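Side-chain contacts in LYND (Lyngbya aestuarii, PDB 4V1T), which probably acts as a YcaO-family heterocyclase, using ATP to turn cysteine residues of precursor peptides into thiazolines: residues E62-P65 with E66-D69; E73-E77 with K78-T82; T661-L664 with I665-L669; A670-P673 with Y674-P677. All coordinates share one frame; numbering follows the deposited sequence.

Contact 1: residues E62-P65 with E66-D69; sequences EVPP and EYID
V63 meets the first turn of the following helix through one methyl group. Its CG1 rests 3.6 Å from Y67 CB and equally close to I68 CG1, so a single branch fills the notch between two successive helical residues. The branch gets there because CG1 is anti to the backbone N (chi1 -170°), while CG2 is directed elsewhere. Beside this apolar centre, the P64 ring lies against the phenol of Y67 in a CH-pi contact: P64 CG sits 4.0 Å from the ring centroid, over the face but shifted toward its rim, and P64 CD comes within 3.6 Å of Y67 CD2.

Toward the polar edge, P64 occupies the N-cap position. Its carbonyl O accepts a nearly straight bond from I68 N (3.1 Å, 167°), lying in the carbonyl plane, together with a weak one from Y67 N. P65 O takes the amide of D69 at 2.8 Å. D69 CG folds back to 3.2 Å from the same P65 O, keeping the acid close to the opening turn. With a proline at each of these two positions, no amide N-H is left there to need an acceptor.

The turn joins three helices of the winged helix-turn-helix region: V63 packs on L38 and Q41 of helix 37-42, whereas P65 and I68 bear on V56 and L52 of helix 52-58, as helix 65-78 sets out.

Contact 2: residues E73-E77 with K78-T82; sequences ERLAE and KGYLT
L75 and Y80 flank a Schellman motif that ends helix 65-78, with G79 as the residue of positive phi. Y80 N reaches back to L75 O (2.9 Å, 154°), and L81 N adds a weak bond to the same oxygen. G79 N binds A76 O at 3.0 Å, approaching from well above the carbonyl plane. With phi positive, a CB on G79 would collide with the carbonyl O of K78, so only glycine sits here comfortably.

The apolar pair usual in this motif is present: L75 CD2 lies 4.1 Å from Y80 CB, the two side chains crossing at about a right angle. L81 CB then drops to 3.8 Å from L75 CB, so the chain leaves the helix folded closely against its last turn and passes directly into strand 81-83, at the edge of the small sheet of the winged helix-turn-helix region. K78, bent at chi2 (68°), lays its CD 3.4 Å from R74 O and runs across the last turn; its NZ stays 4.4 Å from E77 OE1, too far for a salt bridge. R74 NE forms a salt bridge with an acidic side chain on the chain of another protein, and Y80 meets H32 edge-to-face.

Contact 3: residues T661-L664 with I665-L669; sequences TDWL and ITEKL
I665, T666 and E667 each give their amide to the carbonyl four residues back, on T661, D662 and W663, closing the short helix 661-666; the last of these bonds, E667 N to W663 O at 3.1 Å, comes from above the carbonyl plane as the chain leaves helical geometry.

The main side-chain contact is between W663 and E667. E667 CB stands over the six-membered ring, 4.1 Å from its centroid and 18° off the normal, and CG comes within 3.4 Å of W663 CE3. A bend at chi2 (-49°) then turns the carboxylate so that its plane lies 27° from that of the indole, and OE1 is taken up by H672 NE2. Water 1 lies 2.8 Å from W663 O and bonds to E667 O as well, though other acceptors compete for its protons. T666 OG1 lies 3.0 Å from D662 OD1; its separation from D662 O is too short to be trusted.

W663 NE1 is bonded to L620 O, and F775 also meets the buried ring. Replacing the indole with an alanine is likely to take from the E667 methylenes the surface they lie on and leave L620 O without its donor.

Chemically, the indole supplies an apolar floor for the E667 methylenes, whose carboxylate reaches past the ring to an imidazole; the acid is likely to favour a proton on the H672 nitrogen facing it.

Contact 4: residues A670-P673 with Y674-P677; sequences ADHP and YLLP
Y674 folds back over H672, and its side chain can be followed along that residue. From CB, which lies beside the carbonyl carbon of P673, CG is placed between the backbone N and the carbonyl carbon (chi1 54°), a setting that swings the ring back over the preceding residues. CD1 then passes 4.0 Å from H672 CA. CE1 and CZ both lie 3.7 Å from H672 CB, which sits over the ring face as a CH-pi donor, 4.0 Å from the centroid. At the tip, OH meets H672 ND1 at 2.8 Å in a hydrogen bond whose donor could be either group. The hydroxyl stands at the imidazole edge, near its plane, and the two ring planes are turned 87° from each other. The same OH is bonded to N769, so two partners fix the phenol.

A phenylalanine in its place would probably keep the ring over H672 but leave H672 ND1 and N769 without this shared partner.

L675 N closes the turn onto H672 O (3.0 Å), and L675 CD1 packs 3.8 Å from H672 CB, the atom that also meets the Y674 ring. L676 N adds a weak bond to P673 O.

The loop packs against helix 538-561 and strand 590-596: W559 meets Y674 edge-to-face, W558 NE1 binds Y674 O, and W593 NE1 on the strand binds L675 O.

Overall arrangement
The four contacts form two pairs on opposite sides of the chain's centre. Contacts 1 and 2, centres about 16 Å apart, mark the start and finish of helix 65-78 in the N-terminal winged helix-turn-helix region. Contacts 3 and 4 follow much later in sequence, inside the YcaO region, with centres about 13 Å apart. They do touch: besides the E667–H672 bond, W663 CZ3 packs 3.6 Å from H672 NE2, and L669 lies against L675 and L676, so the loop packs back against the end of helix 661-666. Contacts 1 and 4 are about 96 Å apart between centres, consistent with a peripheral module, probably for peptide recognition, set far from this part of the YcaO region.

Contact 1: residues E62-P65 with E66-D69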
ATOM      1  N   GLU B  62     -51.332 -11.849 -21.356  1.00 85.83           N
ATOM      2  CA  GLU B  62     -50.376 -11.958 -22.454  1.00 90.64           C
ATOM      3  C   GLU B  62     -49.466 -13.174 -22.336  1.00 80.82           C
ATOM      4  O   GLU B  62     -49.637 -14.157 -23.057  1.00106.02           O
ATOM      5  CB  GLU B  62     -49.524 -10.691 -22.565  1.00 95.73           C
ATOM      6  CG  GLU B  62     -48.886 -10.527 -23.941  1.00 98.66           C
ATOM      7  CD  GLU B  62     -47.567  -9.781 -23.916  1.00106.48           C
ATOM      8  OE1 GLU B  62     -47.345  -8.988 -22.979  1.00121.85           O
ATOM      9  OE2 GLU B  62     -46.749  -9.986 -24.840  1.00104.16           O
ATOM     10  N   VAL B  63     -48.512 -13.108 -21.423  1.00 71.30           N
ATOM     11  CA  VAL B  63     -47.438 -14.093 -21.344  1.00 69.35           C
ATOM     12  C   VAL B  63     -47.981 -15.458 -20.933  1.00 67.13           C
ATOM     13  O   VAL B  63     -48.662 -15.571 -19.918  1.00 69.70           O
ATOM     14  CB  VAL B  63     -46.351 -13.661 -20.332  1.00 63.40           C
ATOM     15  CG1 VAL B  63     -45.131 -14.570 -20.445  1.00 66.31           C
ATOM     16  CG2 VAL B  63     -45.946 -12.205 -20.555  1.00 60.35           C
ATOM     17  N   PRO B  64     -47.676 -16.506 -21.715  1.00 66.11           N
ATOM     18  CA  PRO B  64     -48.129 -17.841 -21.326  1.00 70.28           C
ATOM     19  C   PRO B  64     -47.195 -18.490 -20.299  1.00 66.96           C
ATOM     20  O   PRO B  64     -46.063 -18.022 -20.129  1.00 64.07           O
ATOM     21  CB  PRO B  64     -48.128 -18.605 -22.652  1.00 73.31           C
ATOM     22  CG  PRO B  64     -47.046 -17.959 -23.443  1.00 77.51           C
ATOM     23  CD  PRO B  64     -46.996 -16.515 -23.022  1.00 75.45           C
ATOM     24  N   PRO B  65     -47.665 -19.553 -19.616  1.00 67.80           N
ATOM     25  CA  PRO B  65     -46.917 -20.206 -18.527  1.00 63.92           C
ATOM     26  C   PRO B  65     -45.508 -20.662 -18.905  1.00 60.96           C
ATOM     27  O   PRO B  65     -44.572 -20.425 -18.140  1.00 60.48           O
ATOM     28  CB  PRO B  65     -47.785 -21.419 -18.181  1.00 77.51           C
ATOM     29  CG  PRO B  65     -49.159 -21.050 -18.625  1.00 78.65           C
ATOM     30  CD  PRO B  65     -48.988 -20.174 -19.826  1.00 65.19           C
ATOM     31  N   GLU B  66     -45.357 -21.298 -20.062  1.00 61.70           N
ATOM     32  CA  GLU B  66     -44.067 -21.846 -20.472  1.00 63.15           C
ATOM     33  C   GLU B  66     -43.037 -20.756 -20.719  1.00 68.59           C
ATOM     34  O   GLU B  66     -41.844 -20.985 -20.532  1.00 62.56           O
ATOM     35  CB  GLU B  66     -44.218 -22.717 -21.719  1.00 70.89           C
ATOM     36  CG  GLU B  66     -44.375 -24.195 -21.394  1.00 89.38           C
ATOM     37  CD  GLU B  66     -44.559 -25.060 -22.629  1.00106.01           C
ATOM     38  OE1 GLU B  66     -45.309 -24.655 -23.546  1.00111.49           O
ATOM     39  OE2 GLU B  66     -43.951 -26.151 -22.681  1.00119.75           O
ATOM     40  N   TYR B  67     -43.494 -19.576 -21.141  1.00 61.59           N
ATOM     41  CA  TYR B  67     -42.617 -18.427 -21.280  1.00 55.29           C
ATOM     42  C   TYR B  67     -42.177 -17.946 -19.905  1.00 56.13           C
ATOM     43  O   TYR B  67     -40.995 -17.692 -19.679  1.00 50.52           O
ATOM     44  CB  TYR B  67     -43.301 -17.285 -22.038  1.00 59.62           C
ATOM     45  CG  TYR B  67     -43.318 -17.444 -23.548  1.00 66.85           C
ATOM     46  CD1 TYR B  67     -43.011 -18.662 -24.155  1.00 61.56           C
ATOM     47  CD2 TYR B  67     -43.654 -16.376 -24.367  1.00 65.25           C
ATOM     48  CE1 TYR B  67     -43.032 -18.804 -25.531  1.00 67.23           C
ATOM     49  CE2 TYR B  67     -43.668 -16.506 -25.744  1.00 60.83           C
ATOM     50  CZ  TYR B  67     -43.363 -17.724 -26.322  1.00 67.31           C
ATOM     51  OH  TYR B  67     -43.388 -17.866 -27.696  1.00 67.78           O
ATOM     52  N   ILE B  68     -43.135 -17.829 -18.993  1.00 61.45           N
ATOM     53  CA  ILE B  68     -42.838 -17.438 -17.615  1.00 57.39           C
ATOM     54  C   ILE B  68     -41.815 -18.395 -17.006  1.00 52.56           C
ATOM     55  O   ILE B  68     -40.842 -17.966 -16.387  1.00 50.34           O
ATOM     56  CB  ILE B  68     -44.115 -17.405 -16.753  1.00 53.09           C
ATOM     57  CG1 ILE B  68     -45.079 -16.352 -17.306  1.00 64.63           C
ATOM     58  CG2 ILE B  68     -43.771 -17.117 -15.294  1.00 57.44           C
ATOM     59  CD1 ILE B  68     -46.408 -16.259 -16.590  1.00 60.64           C
ATOM     60  N   ASP B  69     -42.030 -19.692 -17.200  1.00 59.18           N
ATOM     61  CA  ASP B  69     -41.087 -20.710 -16.738  1.00 62.42           C
ATOM     62  C   ASP B  69     -39.673 -20.471 -17.270  1.00 60.26           C
ATOM     63  O   ASP B  69     -38.715 -20.445 -16.507  1.00 60.40           O
ATOM     64  CB  ASP B  69     -41.568 -22.105 -17.147  1.00 61.01           C
ATOM     65  CG  ASP B  69     -42.824 -22.529 -16.407  1.00 78.44           C
ATOM     66  OD1 ASP B  69     -43.150 -21.909 -15.367  1.00 73.15           O
ATOM     67  OD2 ASP B  69     -43.476 -23.493 -16.860  1.00 86.27           O
TER

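Contact 2: residues E73-E77 with K78-T82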
ATOM      1  N   GLU B  73     -36.254 -19.604 -15.111  1.00 61.54           N
ATOM      2  CA  GLU B  73     -35.124 -20.520 -15.140  1.00 64.08           C
ATOM      3  C   GLU B  73     -33.874 -19.760 -15.411  1.00 59.29           C
ATOM      4  O   GLU B  73     -32.842 -20.015 -14.838  1.00 62.22           O
ATOM      5  CB  GLU B  73     -35.277 -21.594 -16.205  1.00 64.11           C
ATOM      6  CG  GLU B  73     -36.554 -22.387 -16.063  1.00 82.90           C
ATOM      7  CD  GLU B  73     -36.367 -23.891 -16.095  1.00 98.57           C
ATOM      8  OE1 GLU B  73     -35.211 -24.356 -16.026  1.00119.08           O
ATOM      9  OE2 GLU B  73     -37.385 -24.612 -16.182  1.00 90.49           O
ATOM     10  N   ARG B  74     -33.975 -18.828 -16.325  1.00 53.34           N
ATOM     11  CA  ARG B  74     -32.841 -18.029 -16.679  1.00 60.40           C
ATOM     12  C   ARG B  74     -32.383 -17.186 -15.503  1.00 61.32           C
ATOM     13  O   ARG B  74     -31.205 -17.099 -15.230  1.00 70.11           O
ATOM     14  CB  ARG B  74     -33.199 -17.113 -17.832  1.00 64.79           C
ATOM     15  CG  ARG B  74     -32.326 -17.282 -19.039  1.00 69.09           C
ATOM     16  CD  ARG B  74     -32.742 -16.327 -20.120  1.00 66.31           C
ATOM     17  NE  ARG B  74     -31.611 -15.536 -20.513  1.00 71.55           N
ATOM     18  CZ  ARG B  74     -30.656 -15.974 -21.298  1.00 78.09           C
ATOM     19  NH1 ARG B  74     -30.704 -17.195 -21.777  1.00 77.40           N
ATOM     20  NH2 ARG B  74     -29.655 -15.185 -21.604  1.00 88.77           N
ATOM     21  N   LEU B  75     -33.333 -16.555 -14.832  1.00 48.34           N
ATOM     22  CA  LEU B  75     -33.020 -15.706 -13.688  1.00 49.76           C
ATOM     23  C   LEU B  75     -32.416 -16.537 -12.578  1.00 49.65           C
ATOM     24  O   LEU B  75     -31.463 -16.146 -11.953  1.00 55.87           O
ATOM     25  CB  LEU B  75     -34.258 -14.990 -13.189  1.00 47.21           C
ATOM     26  CG  LEU B  75     -34.789 -13.915 -14.121  1.00 49.33           C
ATOM     27  CD1 LEU B  75     -36.151 -13.470 -13.691  1.00 45.95           C
ATOM     28  CD2 LEU B  75     -33.849 -12.737 -14.171  1.00 51.48           C
ATOM     29  N   ALA B  76     -32.974 -17.711 -12.378  1.00 59.15           N
ATOM     30  CA  ALA B  76     -32.504 -18.623 -11.347  1.00 67.41           C
ATOM     31  C   ALA B  76     -31.074 -19.057 -11.633  1.00 68.54           C
ATOM     32  O   ALA B  76     -30.223 -19.013 -10.758  1.00 65.19           O
ATOM     33  CB  ALA B  76     -33.418 -19.830 -11.259  1.00 55.43           C
ATOM     34  N   GLU B  77     -30.815 -19.457 -12.874  1.00 75.06           N
ATOM     35  CA  GLU B  77     -29.505 -19.980 -13.251  1.00 80.49           C
ATOM     36  C   GLU B  77     -28.416 -18.916 -13.202  1.00 70.36           C
ATOM     37  O   GLU B  77     -27.253 -19.234 -12.969  1.00 69.23           O
ATOM     38  CB  GLU B  77     -29.559 -20.591 -14.647  1.00 86.59           C
ATOM     39  CG  GLU B  77     -30.289 -21.928 -14.702  1.00 97.57           C
ATOM     40  CD  GLU B  77     -30.450 -22.453 -16.121  1.00108.37           C
ATOM     41  OE1 GLU B  77     -30.070 -21.738 -17.077  1.00110.75           O
ATOM     42  OE2 GLU B  77     -30.958 -23.584 -16.285  1.00117.53           O
ATOM     43  N   LYS B  78     -28.788 -17.660 -13.428  1.00 68.35           N
ATOM     44  CA  LYS B  78     -27.831 -16.551 -13.359  1.00 67.16           C
ATOM     45  C   LYS B  78     -27.735 -15.984 -11.936  1.00 63.71           C
ATOM     46  O   LYS B  78     -26.923 -15.102 -11.662  1.00 77.00           O
ATOM     47  CB  LYS B  78     -28.209 -15.442 -14.352  1.00 66.84           C
ATOM     48  CG  LYS B  78     -27.567 -15.586 -15.735  1.00 74.82           C
ATOM     49  CD  LYS B  78     -28.110 -16.786 -16.506  1.00 85.09           C
ATOM     50  CE  LYS B  78     -27.287 -17.075 -17.757  1.00 84.35           C
ATOM     51  NZ  LYS B  78     -27.708 -18.333 -18.441  1.00 86.29           N
ATOM     52  N   GLY B  79     -28.573 -16.489 -11.037  1.00 53.97           N
ATOM     53  CA  GLY B  79     -28.466 -16.164  -9.621  1.00 48.92           C
ATOM     54  C   GLY B  79     -29.223 -14.930  -9.176  1.00 58.09           C
ATOM     55  O   GLY B  79     -28.926 -14.380  -8.132  1.00 47.41           O
ATOM     56  N   TYR B  80     -30.196 -14.494  -9.968  1.00 59.49           N
ATOM     57  CA  TYR B  80     -30.992 -13.311  -9.647  1.00 52.65           C
ATOM     58  C   TYR B  80     -32.256 -13.674  -8.888  1.00 45.16           C
ATOM     59  O   TYR B  80     -32.760 -12.882  -8.102  1.00 50.92           O
ATOM     60  CB  TYR B  80     -31.379 -12.567 -10.926  1.00 49.33           C
ATOM     61  CG  TYR B  80     -30.206 -11.976 -11.660  1.00 55.80           C
ATOM     62  CD1 TYR B  80     -29.526 -10.882 -11.150  1.00 47.20           C
ATOM     63  CD2 TYR B  80     -29.777 -12.503 -12.871  1.00 58.62           C
ATOM     64  CE1 TYR B  80     -28.452 -10.334 -11.816  1.00 48.89           C
ATOM     65  CE2 TYR B  80     -28.702 -11.950 -13.547  1.00 59.46           C
ATOM     66  CZ  TYR B  80     -28.049 -10.857 -13.013  1.00 45.34           C
ATOM     67  OH  TYR B  80     -26.977 -10.296 -13.669  1.00 70.63           O
ATOM     68  N   LEU B  81     -32.778 -14.865  -9.145  1.00 54.26           N
ATOM     69  CA  LEU B  81     -34.038 -15.292  -8.551  1.00 61.19           C
ATOM     70  C   LEU B  81     -33.764 -16.150  -7.332  1.00 59.12           C
ATOM     71  O   LEU B  81     -32.765 -16.867  -7.285  1.00 50.53           O
ATOM     72  CB  LEU B  81     -34.882 -16.072  -9.565  1.00 62.97           C
ATOM     73  CG  LEU B  81     -36.315 -16.410  -9.144  1.00 56.04           C
ATOM     74  CD1 LEU B  81     -37.172 -15.156  -9.113  1.00 46.70           C
ATOM     75  CD2 LEU B  81     -36.914 -17.443 -10.091  1.00 56.39           C
ATOM     76  N   THR B  82     -34.655 -16.071  -6.348  1.00 57.24           N
ATOM     77  CA  THR B  82     -34.557 -16.930  -5.175  1.00 58.78           C
ATOM     78  C   THR B  82     -35.911 -17.122  -4.516  1.00 52.40           C
ATOM     79  O   THR B  82     -36.849 -16.362  -4.743  1.00 66.09           O
ATOM     80  CB  THR B  82     -33.549 -16.366  -4.138  1.00 62.49           C
ATOM     81  OG1 THR B  82     -33.389 -17.295  -3.060  1.00 57.26           O
ATOM     82  CG2 THR B  82     -34.013 -15.015  -3.576  1.00 58.20           C
TER

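Contact 3: residues T661-L664 with I665-L669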
ATOM      1  N   THR B 661      26.910   7.342  19.275  1.00 62.10           N
ATOM      2  CA  THR B 661      26.750   8.781  19.432  1.00 67.19           C
ATOM      3  C   THR B 661      28.096   9.453  19.761  1.00 60.34           C
ATOM      4  O   THR B 661      28.463  10.431  19.151  1.00 53.47           O
ATOM      5  CB  THR B 661      25.718   9.087  20.530  1.00 62.00           C
ATOM      6  OG1 THR B 661      24.459   8.512  20.183  1.00 62.82           O
ATOM      7  CG2 THR B 661      25.547  10.529  20.688  1.00 63.24           C
ATOM      8  N   ASP B 662      28.842   8.881  20.686  1.00 55.73           N
ATOM      9  CA  ASP B 662      30.163   9.390  21.053  1.00 63.48           C
ATOM     10  C   ASP B 662      31.061   9.525  19.826  1.00 54.47           C
ATOM     11  O   ASP B 662      31.707  10.550  19.622  1.00 46.49           O
ATOM     12  CB  ASP B 662      30.827   8.459  22.067  1.00 67.01           C
ATOM     13  CG  ASP B 662      32.016   9.099  22.754  1.00 93.57           C
ATOM     14  OD1 ASP B 662      32.991   9.472  22.058  1.00106.39           O
ATOM     15  OD2 ASP B 662      31.978   9.235  23.999  1.00106.39           O
ATOM     16  N   TRP B 663      31.090   8.472  19.017  1.00 45.26           N
ATOM     17  CA  TRP B 663      31.870   8.460  17.793  1.00 50.24           C
ATOM     18  C   TRP B 663      31.480   9.604  16.853  1.00 55.87           C
ATOM     19  O   TRP B 663      32.343  10.287  16.290  1.00 43.11           O
ATOM     20  CB  TRP B 663      31.682   7.124  17.088  1.00 49.98           C
ATOM     21  CG  TRP B 663      32.112   7.147  15.666  1.00 56.98           C
ATOM     22  CD1 TRP B 663      31.339   7.456  14.577  1.00 45.13           C
ATOM     23  CD2 TRP B 663      33.415   6.845  15.164  1.00 41.51           C
ATOM     24  NE1 TRP B 663      32.086   7.363  13.436  1.00 45.68           N
ATOM     25  CE2 TRP B 663      33.366   6.995  13.767  1.00 47.68           C
ATOM     26  CE3 TRP B 663      34.621   6.465  15.762  1.00 49.71           C
ATOM     27  CZ2 TRP B 663      34.476   6.780  12.960  1.00 54.40           C
ATOM     28  CZ3 TRP B 663      35.718   6.251  14.960  1.00 46.12           C
ATOM     29  CH2 TRP B 663      35.641   6.412  13.577  1.00 52.87           C
ATOM     30  N   LEU B 664      30.177   9.815  16.700  1.00 46.20           N
ATOM     31  CA  LEU B 664      29.659  10.794  15.751  1.00 51.73           C
ATOM     32  C   LEU B 664      30.001  12.231  16.134  1.00 55.47           C
ATOM     33  O   LEU B 664      30.369  13.033  15.278  1.00 64.71           O
ATOM     34  CB  LEU B 664      28.145  10.633  15.620  1.00 47.84           C
ATOM     35  CG  LEU B 664      27.681   9.403  14.842  1.00 43.84           C
ATOM     36  CD1 LEU B 664      26.213   9.091  15.127  1.00 48.11           C
ATOM     37  CD2 LEU B 664      27.884   9.607  13.350  1.00 53.59           C
ATOM     38  N   ILE B 665      29.888  12.553  17.417  1.00 53.16           N
ATOM     39  CA  ILE B 665      30.114  13.927  17.869  1.00 57.85           C
ATOM     40  C   ILE B 665      31.600  14.216  18.090  1.00 57.29           C
ATOM     41  O   ILE B 665      32.065  15.321  17.808  1.00 65.85           O
ATOM     42  CB  ILE B 665      29.303  14.265  19.162  1.00 71.46           C
ATOM     43  CG1 ILE B 665      29.826  15.555  19.811  1.00 76.30           C
ATOM     44  CG2 ILE B 665      29.378  13.144  20.184  1.00 70.65           C
ATOM     45  CD1 ILE B 665      28.933  16.106  20.909  1.00 95.01           C
ATOM     46  N   THR B 666      32.345  13.222  18.578  1.00 50.85           N
ATOM     47  CA  THR B 666      33.728  13.444  19.005  1.00 48.01           C
ATOM     48  C   THR B 666      34.763  13.252  17.900  1.00 51.76           C
ATOM     49  O   THR B 666      35.618  14.108  17.686  1.00 59.02           O
ATOM     50  CB  THR B 666      34.133  12.524  20.186  1.00 58.59           C
ATOM     51  OG1 THR B 666      34.076  11.150  19.787  1.00 78.63           O
ATOM     52  CG2 THR B 666      33.231  12.754  21.393  1.00 61.05           C
ATOM     53  N   GLU B 667      34.701  12.121  17.207  1.00 46.83           N
ATOM     54  CA  GLU B 667      35.805  11.703  16.355  1.00 51.65           C
ATOM     55  C   GLU B 667      35.924  12.510  15.074  1.00 50.32           C
ATOM     56  O   GLU B 667      34.931  12.886  14.453  1.00 44.69           O
ATOM     57  CB  GLU B 667      35.672  10.226  16.009  1.00 50.61           C
ATOM     58  CG  GLU B 667      35.752   9.311  17.206  1.00 55.28           C
ATOM     59  CD  GLU B 667      36.939   9.620  18.088  1.00 64.24           C
ATOM     60  OE1 GLU B 667      38.074   9.648  17.567  1.00 61.28           O
ATOM     61  OE2 GLU B 667      36.731   9.851  19.297  1.00 60.81           O
ATOM     62  N   LYS B 668      37.168  12.739  14.677  1.00 48.66           N
ATOM     63  CA  LYS B 668      37.490  13.527  13.501  1.00 52.29           C
ATOM     64  C   LYS B 668      38.304  12.717  12.506  1.00 53.47           C
ATOM     65  O   LYS B 668      38.855  11.661  12.825  1.00 52.23           O
ATOM     66  CB  LYS B 668      38.272  14.781  13.901  1.00 57.91           C
ATOM     67  CG  LYS B 668      37.409  15.932  14.386  1.00 65.61           C
ATOM     68  CD  LYS B 668      37.898  16.483  15.720  1.00 74.81           C
ATOM     69  CE  LYS B 668      37.385  17.890  15.976  1.00 73.02           C
ATOM     70  NZ  LYS B 668      35.965  18.076  15.542  1.00 87.38           N
ATOM     71  N   LEU B 669      38.391  13.234  11.293  1.00 53.00           N
ATOM     72  CA  LEU B 669      39.136  12.570  10.231  1.00 57.15           C
ATOM     73  C   LEU B 669      40.626  12.559  10.593  1.00 57.83           C
ATOM     74  O   LEU B 669      41.347  11.609  10.294  1.00 54.31           O
ATOM     75  CB  LEU B 669      38.895  13.294   8.904  1.00 58.94           C
ATOM     76  CG  LEU B 669      38.730  12.514   7.605  1.00 50.47           C
ATOM     77  CD1 LEU B 669      37.831  11.306   7.724  1.00 44.98           C
ATOM     78  CD2 LEU B 669      38.170  13.451   6.557  1.00 54.42           C
TER
HETATM   79  O   HOH W   1      32.557  11.418  13.684  1.00 44.02           O

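Contact 4: residues A670-P673 with Y674-P677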
ATOM      1  N   ALA B 670      41.070  13.614  11.264  1.00 58.62           N
ATOM      2  CA  ALA B 670      42.456  13.720  11.704  1.00 53.99           C
ATOM      3  C   ALA B 670      42.816  12.684  12.759  1.00 45.69           C
ATOM      4  O   ALA B 670      43.993  12.429  13.002  1.00 55.46           O
ATOM      5  CB  ALA B 670      42.723  15.113  12.239  1.00 49.76           C
ATOM      6  N   ASP B 671      41.809  12.100  13.398  1.00 59.49           N
ATOM      7  CA  ASP B 671      42.035  11.071  14.412  1.00 49.48           C
ATOM      8  C   ASP B 671      42.167   9.678  13.802  1.00 50.49           C
ATOM      9  O   ASP B 671      42.622   8.755  14.471  1.00 51.96           O
ATOM     10  CB  ASP B 671      40.883  11.055  15.424  1.00 53.85           C
ATOM     11  CG  ASP B 671      40.898  12.247  16.355  1.00 65.21           C
ATOM     12  OD1 ASP B 671      41.837  12.369  17.165  1.00 73.97           O
ATOM     13  OD2 ASP B 671      39.943  13.044  16.306  1.00 74.39           O
ATOM     14  N   HIS B 672      41.730   9.523  12.549  1.00 52.96           N
ATOM     15  CA  HIS B 672      41.727   8.224  11.870  1.00 49.19           C
ATOM     16  C   HIS B 672      42.090   8.383  10.392  1.00 49.58           C
ATOM     17  O   HIS B 672      41.222   8.325   9.529  1.00 51.53           O
ATOM     18  CB  HIS B 672      40.353   7.567  12.001  1.00 56.42           C
ATOM     19  CG  HIS B 672      39.812   7.576  13.395  1.00 46.55           C
ATOM     20  ND1 HIS B 672      40.103   6.589  14.315  1.00 48.95           N
ATOM     21  CD2 HIS B 672      39.012   8.461  14.033  1.00 52.04           C
ATOM     22  CE1 HIS B 672      39.499   6.864  15.458  1.00 38.65           C
ATOM     23  NE2 HIS B 672      38.832   7.998  15.317  1.00 40.51           N
ATOM     24  N   PRO B 673      43.383   8.598  10.099  1.00 50.05           N
ATOM     25  CA  PRO B 673      43.832   8.831   8.717  1.00 55.55           C
ATOM     26  C   PRO B 673      43.629   7.634   7.791  1.00 53.27           C
ATOM     27  O   PRO B 673      43.642   7.795   6.566  1.00 53.14           O
ATOM     28  CB  PRO B 673      45.326   9.139   8.879  1.00 51.37           C
ATOM     29  CG  PRO B 673      45.709   8.505  10.159  1.00 54.70           C
ATOM     30  CD  PRO B 673      44.509   8.572  11.049  1.00 51.40           C
ATOM     31  N   TYR B 674      43.435   6.454   8.373  1.00 44.72           N
ATOM     32  CA  TYR B 674      43.146   5.255   7.604  1.00 43.72           C
ATOM     33  C   TYR B 674      41.716   5.253   7.027  1.00 46.32           C
ATOM     34  O   TYR B 674      41.305   4.284   6.382  1.00 43.93           O
ATOM     35  CB  TYR B 674      43.363   4.005   8.465  1.00 44.68           C
ATOM     36  CG  TYR B 674      42.605   4.011   9.783  1.00 45.51           C
ATOM     37  CD1 TYR B 674      43.163   4.574  10.924  1.00 56.68           C
ATOM     38  CD2 TYR B 674      41.341   3.446   9.885  1.00 52.14           C
ATOM     39  CE1 TYR B 674      42.476   4.586  12.121  1.00 63.26           C
ATOM     40  CE2 TYR B 674      40.649   3.449  11.079  1.00 57.26           C
ATOM     41  CZ  TYR B 674      41.219   4.020  12.188  1.00 60.13           C
ATOM     42  OH  TYR B 674      40.531   4.024  13.370  1.00 57.17           O
ATOM     43  N   LEU B 675      40.967   6.331   7.259  1.00 51.21           N
ATOM     44  CA  LEU B 675      39.631   6.489   6.694  1.00 58.90           C
ATOM     45  C   LEU B 675      39.664   7.126   5.312  1.00 54.33           C
ATOM     46  O   LEU B 675      38.795   6.864   4.483  1.00 49.95           O
ATOM     47  CB  LEU B 675      38.752   7.335   7.613  1.00 54.63           C
ATOM     48  CG  LEU B 675      38.270   6.700   8.920  1.00 54.13           C
ATOM     49  CD1 LEU B 675      37.375   7.686   9.647  1.00 44.17           C
ATOM     50  CD2 LEU B 675      37.528   5.395   8.689  1.00 56.40           C
ATOM     51  N   LEU B 676      40.656   7.974   5.064  1.00 49.90           N
ATOM     52  CA  LEU B 676      40.754   8.640   3.777  1.00 70.46           C
ATOM     53  C   LEU B 676      41.755   7.890   2.912  1.00 55.97           C
ATOM     54  O   LEU B 676      42.652   7.226   3.428  1.00 51.06           O
ATOM     55  CB  LEU B 676      41.122  10.115   3.946  1.00 78.97           C
ATOM     56  CG  LEU B 676      42.436  10.464   4.629  1.00 69.82           C
ATOM     57  CD1 LEU B 676      43.578  10.490   3.618  1.00 80.29           C
ATOM     58  CD2 LEU B 676      42.298  11.809   5.326  1.00 65.92           C
ATOM     59  N   PRO B 677      41.591   7.963   1.587  1.00 56.24           N
ATOM     60  CA  PRO B 677      42.471   7.176   0.728  1.00 64.47           C
ATOM     61  C   PRO B 677      43.894   7.708   0.696  1.00 60.53           C
ATOM     62  O   PRO B 677      44.100   8.917   0.813  1.00 64.49           O
ATOM     63  CB  PRO B 677      41.812   7.301  -0.639  1.00 66.07           C
ATOM     64  CG  PRO B 677      41.109   8.623  -0.596  1.00 63.93           C
ATOM     65  CD  PRO B 677      40.639   8.782   0.816  1.00 59.14           C
TER